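Local coordinates for protein cyclase (Uncultured organism, PDB 5IBZ) that is a cyclase-family protein that binds acetylphosphate in the crystal and may have arylformamidase activity, at residues Ala10-Asn19 / Ser231-Glu239; Asp26-Tyr34 / Arg273-Glu281. All coordinates share one frame; numbering follows the deposited sequence.

Contact 1: Ala10-Asn19 / Ser231-Glu239; sequences ALHPHEKLNN and SDTVPWIHE
The imidazole of His12 meets Ser231 with its edge: NE2 donates to Ser231 O at 2.7 Å, nearly straight (N-H...O 167°) and with the acceptor close to the ring plane. Pro235 CG lies over the same ring, off-centre, in a CH-pi contact 4.0 Å from its centroid, while Val234 CB comes obliquely to CD2. The second imidazole, that of His238, has Asn19 OD1 at its edge and in its plane; the NE2-to-OD1 bond is long and weak at 3.4 Å, and the amide is turned 37° from the ring. Water 1 reinforces this meeting, donating to Asn19 OD1 and Asn18 O and lying within hydrogen-bonding distance of His238 NE2, and Lys22 also donates to Asn19 OD1. Water 2 links Asn19 ND2 to His238 O, and the same ND2 is bonded to Leu275 O.

Ser231 O is gripped twice, by His12 NE2 and by Val234 N from the opposite face of its carbonyl plane. The second bond belongs to the turn that leads into helix 233-239, so the N-terminal loop docks on the start and one flank of that helix. Val234, Pro235 and His238, on the first and second turns, present this flank to Leu17. With CG anti to the backbone N (chi1 -169°), Leu17 spreads its two methyls along it: CD2 packs 3.8 Å from Val234 CG1 and also touches Pro235, whereas CD1 approaches the His238 ring obliquely, 3.4 Å from ND1. Helix 266-275 adjoins both segments, Asn270 OD1 accepting from His12 N and its side chain touching Val234. Near the N terminus, Ser231 CB rests 3.3 Å from Ala10 O.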
# COMPACT_ATOMS: atom_id res chain seq x y z
N ALA B 10 -35.64 5.93 12.08
CA ALA B 10 -35.91 5.74 13.50
C ALA B 10 -34.83 4.88 14.13
O ALA B 10 -34.68 3.70 13.80
CB ALA B 10 -37.28 5.10 13.71
N LEU B 11 -34.06 5.50 15.03
CA LEU B 11 -33.13 4.76 15.88
C LEU B 11 -33.93 4.14 17.02
O LEU B 11 -34.65 4.85 17.73
CB LEU B 11 -32.04 5.70 16.43
CG LEU B 11 -30.96 5.06 17.31
CD1 LEU B 11 -29.95 4.30 16.46
CD2 LEU B 11 -30.27 6.11 18.17
N HIS B 12 -33.83 2.83 17.17
CA HIS B 12 -34.54 2.15 18.25
C HIS B 12 -33.84 2.42 19.58
O HIS B 12 -32.62 2.27 19.68
CB HIS B 12 -34.63 0.65 17.98
CG HIS B 12 -35.46 0.33 16.78
ND1 HIS B 12 -36.84 0.28 16.82
CD2 HIS B 12 -35.11 0.10 15.49
CE1 HIS B 12 -37.30 0.01 15.61
NE2 HIS B 12 -36.27 -0.11 14.78
N PRO B 13 -34.60 2.85 20.60
CA PRO B 13 -33.92 3.14 21.86
C PRO B 13 -33.19 1.92 22.41
O PRO B 13 -33.75 0.83 22.49
CB PRO B 13 -35.05 3.56 22.79
CG PRO B 13 -36.15 4.03 21.89
CD PRO B 13 -36.04 3.17 20.66
N HIS B 14 -31.94 2.14 22.78
CA HIS B 14 -31.11 1.09 23.34
C HIS B 14 -31.82 0.29 24.43
O HIS B 14 -31.79 -0.93 24.42
CB HIS B 14 -29.83 1.67 23.92
CG HIS B 14 -28.96 0.64 24.57
ND1 HIS B 14 -29.02 0.37 25.93
CD2 HIS B 14 -28.04 -0.20 24.06
CE1 HIS B 14 -28.15 -0.58 26.21
NE2 HIS B 14 -27.55 -0.95 25.10
N GLU B 15 -32.44 0.98 25.38
CA GLU B 15 -32.96 0.31 26.57
C GLU B 15 -34.10 -0.64 26.21
O GLU B 15 -34.30 -1.66 26.87
CB GLU B 15 -33.41 1.33 27.62
CG GLU B 15 -32.28 2.22 28.16
CD GLU B 15 -31.07 1.42 28.64
OE1 GLU B 15 -31.26 0.29 29.14
OE2 GLU B 15 -29.93 1.93 28.49
N LYS B 16 -34.85 -0.31 25.16
CA LYS B 16 -35.93 -1.18 24.73
C LYS B 16 -35.42 -2.36 23.90
O LYS B 16 -36.07 -3.41 23.86
CB LYS B 16 -36.96 -0.39 23.91
N LEU B 17 -34.27 -2.20 23.24
CA LEU B 17 -33.83 -3.21 22.28
C LEU B 17 -32.32 -3.35 22.17
O LEU B 17 -31.68 -2.71 21.34
CB LEU B 17 -34.41 -2.89 20.89
CG LEU B 17 -34.27 -3.97 19.83
CD1 LEU B 17 -35.12 -5.18 20.16
CD2 LEU B 17 -34.68 -3.39 18.49
N ASN B 18 -31.76 -4.22 22.99
CA ASN B 18 -30.32 -4.48 22.91
C ASN B 18 -30.00 -5.86 23.45
O ASN B 18 -30.82 -6.48 24.16
CB ASN B 18 -29.53 -3.41 23.67
CG ASN B 18 -29.64 -3.56 25.16
OD1 ASN B 18 -28.99 -4.41 25.75
ND2 ASN B 18 -30.47 -2.72 25.79
N ASN B 19 -28.82 -6.36 23.07
CA ASN B 19 -28.31 -7.61 23.58
C ASN B 19 -27.14 -7.45 24.56
O ASN B 19 -26.42 -8.41 24.81
CB ASN B 19 -27.87 -8.50 22.42
CG ASN B 19 -29.03 -9.06 21.65
OD1 ASN B 19 -30.07 -9.38 22.21
ND2 ASN B 19 -28.84 -9.20 20.33
N SER B 231 -35.56 0.86 9.08
CA SER B 231 -35.50 0.76 10.53
C SER B 231 -36.42 -0.32 11.12
O SER B 231 -36.10 -0.87 12.17
CB SER B 231 -35.83 2.11 11.17
OG SER B 231 -37.14 2.49 10.84
N ASP B 232 -37.55 -0.63 10.49
CA ASP B 232 -38.46 -1.59 11.11
C ASP B 232 -38.02 -3.03 10.87
O ASP B 232 -38.67 -3.96 11.35
CB ASP B 232 -39.93 -1.33 10.68
CG ASP B 232 -40.36 -2.07 9.42
OD1 ASP B 232 -39.52 -2.52 8.62
OD2 ASP B 232 -41.59 -2.16 9.22
N THR B 233 -36.88 -3.24 10.20
CA THR B 233 -36.32 -4.58 10.11
C THR B 233 -35.51 -4.94 11.37
O THR B 233 -35.24 -6.11 11.62
CB THR B 233 -35.42 -4.75 8.86
OG1 THR B 233 -34.22 -3.98 9.00
CG2 THR B 233 -36.18 -4.38 7.57
N VAL B 234 -35.15 -3.95 12.17
CA VAL B 234 -34.23 -4.19 13.29
C VAL B 234 -34.87 -5.05 14.40
O VAL B 234 -34.24 -6.02 14.87
CB VAL B 234 -33.69 -2.85 13.83
CG1 VAL B 234 -32.95 -3.06 15.13
CG2 VAL B 234 -32.73 -2.22 12.81
N PRO B 235 -36.11 -4.74 14.81
CA PRO B 235 -36.67 -5.63 15.84
C PRO B 235 -36.83 -7.06 15.31
O PRO B 235 -36.68 -8.02 16.07
CB PRO B 235 -38.01 -4.99 16.16
CG PRO B 235 -37.86 -3.55 15.78
CD PRO B 235 -36.96 -3.58 14.56
N TRP B 236 -37.15 -7.19 14.03
CA TRP B 236 -37.30 -8.52 13.42
C TRP B 236 -35.97 -9.29 13.43
O TRP B 236 -35.93 -10.47 13.77
CB TRP B 236 -37.84 -8.37 12.00
CG TRP B 236 -38.08 -9.65 11.27
CD1 TRP B 236 -39.14 -10.51 11.42
CD2 TRP B 236 -37.25 -10.21 10.27
NE1 TRP B 236 -39.01 -11.56 10.55
CE2 TRP B 236 -37.85 -11.40 9.84
CE3 TRP B 236 -36.04 -9.81 9.68
CZ2 TRP B 236 -37.29 -12.20 8.85
CZ3 TRP B 236 -35.49 -10.61 8.70
CH2 TRP B 236 -36.11 -11.79 8.30
N ILE B 237 -34.90 -8.62 13.04
CA ILE B 237 -33.58 -9.22 13.08
C ILE B 237 -33.26 -9.71 14.48
O ILE B 237 -32.71 -10.80 14.66
CB ILE B 237 -32.52 -8.21 12.57
CG1 ILE B 237 -32.66 -8.04 11.06
CG2 ILE B 237 -31.12 -8.70 12.90
CD1 ILE B 237 -31.98 -6.80 10.49
N HIS B 238 -33.60 -8.90 15.48
CA HIS B 238 -33.45 -9.31 16.88
C HIS B 238 -34.28 -10.54 17.25
O HIS B 238 -33.74 -11.49 17.84
CB HIS B 238 -33.82 -8.15 17.81
CG HIS B 238 -33.79 -8.51 19.27
ND1 HIS B 238 -34.93 -8.53 20.05
CD2 HIS B 238 -32.77 -8.87 20.09
CE1 HIS B 238 -34.60 -8.89 21.29
NE2 HIS B 238 -33.30 -9.08 21.34
N GLU B 239 -35.57 -10.49 16.90
CA GLU B 239 -36.52 -11.56 17.16
C GLU B 239 -36.01 -12.90 16.68
O GLU B 239 -36.11 -13.91 17.39
CB GLU B 239 -37.86 -11.27 16.47
CG GLU B 239 -38.67 -10.19 17.12
CD GLU B 239 -39.80 -9.69 16.25
OE1 GLU B 239 -39.94 -8.45 16.14
OE2 GLU B 239 -40.58 -10.53 15.72
O HOH W 1 -32.10 -9.13 24.11
O HOH W 2 -30.74 -10.86 18.66

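Contact 2: Asp26-Tyr34 / Arg273-Glu281; sequences DDQRGAANY and RDLGVYIGE. With UVW (acetylphosphate), chain F.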
# COMPACT_ATOMS: atom_id res chain seq x y z
N ASP B 26 -18.65 -9.36 29.66
CA ASP B 26 -17.30 -9.31 29.07
C ASP B 26 -17.27 -9.90 27.65
O ASP B 26 -16.21 -9.94 27.01
CB ASP B 26 -16.27 -10.04 29.95
CG ASP B 26 -15.87 -9.23 31.18
OD1 ASP B 26 -15.90 -7.99 31.11
OD2 ASP B 26 -15.52 -9.84 32.21
N ASP B 27 -18.42 -10.30 27.14
CA ASP B 27 -18.52 -10.82 25.78
C ASP B 27 -18.04 -9.83 24.72
O ASP B 27 -18.35 -8.63 24.78
CB ASP B 27 -19.95 -11.22 25.46
CG ASP B 27 -20.10 -11.66 24.03
OD1 ASP B 27 -19.43 -12.66 23.66
OD2 ASP B 27 -20.86 -11.00 23.28
N GLN B 28 -17.30 -10.34 23.75
CA GLN B 28 -16.89 -9.57 22.58
C GLN B 28 -17.38 -10.13 21.26
O GLN B 28 -17.00 -9.60 20.22
CB GLN B 28 -15.36 -9.44 22.53
CG GLN B 28 -14.79 -8.69 23.70
CD GLN B 28 -13.30 -8.46 23.56
OE1 GLN B 28 -12.83 -8.03 22.52
NE2 GLN B 28 -12.56 -8.74 24.62
N ARG B 29 -18.19 -11.20 21.28
CA ARG B 29 -18.60 -11.83 20.03
C ARG B 29 -20.02 -11.48 19.58
O ARG B 29 -20.37 -11.67 18.41
CB ARG B 29 -18.45 -13.35 20.14
CG ARG B 29 -17.04 -13.76 20.51
CD ARG B 29 -16.88 -15.24 20.56
NE ARG B 29 -16.82 -15.84 19.24
CZ ARG B 29 -17.74 -16.63 18.70
NH1 ARG B 29 -18.88 -16.92 19.32
NH2 ARG B 29 -17.51 -17.16 17.49
N GLY B 30 -20.86 -11.01 20.48
CA GLY B 30 -22.20 -10.60 20.09
C GLY B 30 -23.02 -11.74 19.50
O GLY B 30 -22.98 -12.89 19.98
N ALA B 31 -23.75 -11.44 18.43
CA ALA B 31 -24.70 -12.39 17.87
C ALA B 31 -24.03 -13.58 17.20
O ALA B 31 -24.67 -14.57 16.88
CB ALA B 31 -25.64 -11.68 16.89
N ALA B 32 -22.72 -13.52 17.02
CA ALA B 32 -22.00 -14.72 16.60
C ALA B 32 -22.19 -15.87 17.61
O ALA B 32 -22.09 -17.05 17.26
CB ALA B 32 -20.52 -14.40 16.41
N ASN B 33 -22.51 -15.54 18.86
CA ASN B 33 -22.77 -16.59 19.84
C ASN B 33 -24.04 -17.41 19.58
O ASN B 33 -24.23 -18.47 20.18
CB ASN B 33 -22.84 -15.96 21.23
CG ASN B 33 -21.50 -15.42 21.69
OD1 ASN B 33 -20.46 -16.08 21.55
ND2 ASN B 33 -21.50 -14.20 22.20
N TYR B 34 -24.89 -16.94 18.67
CA TYR B 34 -26.04 -17.72 18.23
C TYR B 34 -25.62 -18.90 17.34
O TYR B 34 -26.39 -19.83 17.17
CB TYR B 34 -27.04 -16.86 17.47
CG TYR B 34 -27.83 -15.85 18.25
CD1 TYR B 34 -28.48 -16.18 19.43
CD2 TYR B 34 -27.98 -14.55 17.77
CE1 TYR B 34 -29.21 -15.24 20.11
CE2 TYR B 34 -28.72 -13.61 18.44
CZ TYR B 34 -29.34 -13.95 19.60
OH TYR B 34 -30.09 -12.98 20.25
N ARG B 273 -23.98 -1.76 17.42
CA ARG B 273 -23.87 -1.43 18.84
C ARG B 273 -24.92 -2.09 19.72
O ARG B 273 -24.57 -2.67 20.75
CB ARG B 273 -23.95 0.09 19.03
CG ARG B 273 -23.96 0.50 20.48
CD ARG B 273 -24.28 1.94 20.60
NE ARG B 273 -24.09 2.48 21.93
CZ ARG B 273 -25.03 2.58 22.86
NH1 ARG B 273 -26.26 2.12 22.65
NH2 ARG B 273 -24.73 3.13 24.04
N ASP B 274 -26.19 -1.98 19.37
CA ASP B 274 -27.22 -2.42 20.29
C ASP B 274 -27.38 -3.95 20.28
O ASP B 274 -27.47 -4.57 21.34
CB ASP B 274 -28.55 -1.72 19.97
CG ASP B 274 -28.48 -0.21 20.16
OD1 ASP B 274 -27.73 0.24 21.04
OD2 ASP B 274 -29.19 0.53 19.44
N LEU B 275 -27.45 -4.56 19.09
CA LEU B 275 -27.66 -6.01 18.99
C LEU B 275 -26.39 -6.86 18.88
O LEU B 275 -26.42 -8.07 19.15
CB LEU B 275 -28.54 -6.33 17.78
CG LEU B 275 -29.92 -5.67 17.71
CD1 LEU B 275 -30.72 -6.26 16.55
CD2 LEU B 275 -30.67 -5.81 19.01
N GLY B 276 -25.28 -6.25 18.48
CA GLY B 276 -24.07 -7.01 18.22
C GLY B 276 -24.24 -7.95 17.03
O GLY B 276 -23.64 -9.03 16.97
N VAL B 277 -25.02 -7.52 16.05
CA VAL B 277 -25.26 -8.27 14.81
C VAL B 277 -24.33 -7.75 13.70
O VAL B 277 -24.24 -6.55 13.50
CB VAL B 277 -26.74 -8.16 14.41
CG1 VAL B 277 -26.99 -8.68 12.99
CG2 VAL B 277 -27.62 -8.93 15.41
N TYR B 278 -23.65 -8.65 13.02
CA TYR B 278 -22.67 -8.30 12.00
C TYR B 278 -23.34 -7.90 10.70
O TYR B 278 -24.45 -8.35 10.38
CB TYR B 278 -21.71 -9.50 11.77
CG TYR B 278 -20.92 -9.79 13.02
CD1 TYR B 278 -21.47 -10.53 14.05
CD2 TYR B 278 -19.65 -9.28 13.20
CE1 TYR B 278 -20.78 -10.76 15.22
CE2 TYR B 278 -18.94 -9.51 14.35
CZ TYR B 278 -19.51 -10.24 15.38
OH TYR B 278 -18.81 -10.48 16.56
N ILE B 279 -22.67 -7.01 9.98
CA ILE B 279 -23.15 -6.49 8.72
C ILE B 279 -22.23 -6.91 7.58
O ILE B 279 -21.02 -6.68 7.62
CB ILE B 279 -23.25 -4.94 8.76
CG1 ILE B 279 -24.34 -4.51 9.75
CG2 ILE B 279 -23.45 -4.37 7.37
CD1 ILE B 279 -24.49 -3.03 9.91
N GLY B 280 -22.83 -7.51 6.55
CA GLY B 280 -22.11 -7.90 5.35
C GLY B 280 -22.52 -7.05 4.17
O GLY B 280 -23.71 -6.74 4.00
N GLU B 281 -21.55 -6.62 3.37
CA GLU B 281 -21.83 -5.70 2.28
C GLU B 281 -21.10 -6.09 1.02
O GLU B 281 -20.02 -6.71 1.08
CB GLU B 281 -21.46 -4.26 2.66
CG GLU B 281 -22.34 -3.72 3.78
CD GLU B 281 -21.82 -2.45 4.43
OE1 GLU B 281 -20.63 -2.12 4.29
OE2 GLU B 281 -22.66 -1.78 5.06
C1 UVW F . -20.71 3.69 4.76
O1 UVW F . -19.54 3.79 4.69
C1M UVW F . -21.60 4.89 4.46
O2 UVW F . -21.31 2.48 5.13
P UVW F . -20.47 1.16 5.63
O1P UVW F . -19.43 1.54 6.66
O2P UVW F . -21.49 0.22 6.22
O3P UVW F . -19.77 0.48 4.48
O HOH W 3 -16.38 -10.04 17.58
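Gly30 and Gly276, both with positive phi, bring the two backbones to 4.5 Å between their CA atoms, and Ala31 N donates an almost straight bond (169°) to Gly276 O at 2.8 Å. Ala31 CB leans on Val277 CG2 at 3.7 Å. Tyr278, its CG anti to the carbonyl carbon (chi1 -64°), runs its ring alongside the 3-10 turn 31-34: CE1 packs 3.8 Å from Ala32 CB, and OH donates to Arg29 O at 2.7 Å. Arg29 O lies at the ring edge, in its plane, and also accepts from Ala32 N on the opposite face of the carbonyl. Water 3 donates to Tyr278 OH and Gln28 O, bridging them.

Gly276 follows the last turn of helix 266-275, and strand 278-281 then enters the mixed sheet between strands 244-247 and 113-115. At the far end of the strand Glu281 enters the acetylphosphate pocket, with OE2 2.6 Å from O2P; His268, His119 and Arg69 also bind the ligand. Asp27 shapes the loop through an Asx turn: OD1 takes Arg29 N and Asn33 ND2 from opposite faces of the carboxylate, while OD2 receives Gly30 N on its syn lone pair and is also bonded to Tyr127 OH.

From the N terminus the chain runs through 10-19 and then 26-34, both ahead of helix 37-44, before most of the fold is laid down. Contact 1 closes a loop of 211 residues when 231-239 arrives; contact 2 closes one of 238 residues when 273-281 does. The segments alternate along the sequence, so the two loops cross rather than nest. Their centres lie 13 Å apart and they touch directly: Asn19 N probably bonds to Asp274 O, and His14 packs on Arg273 and Asp274. Together they fasten the N-terminal loop region to helices 233-239 and 266-275 and to the start of strand 278-281, in the central sheet.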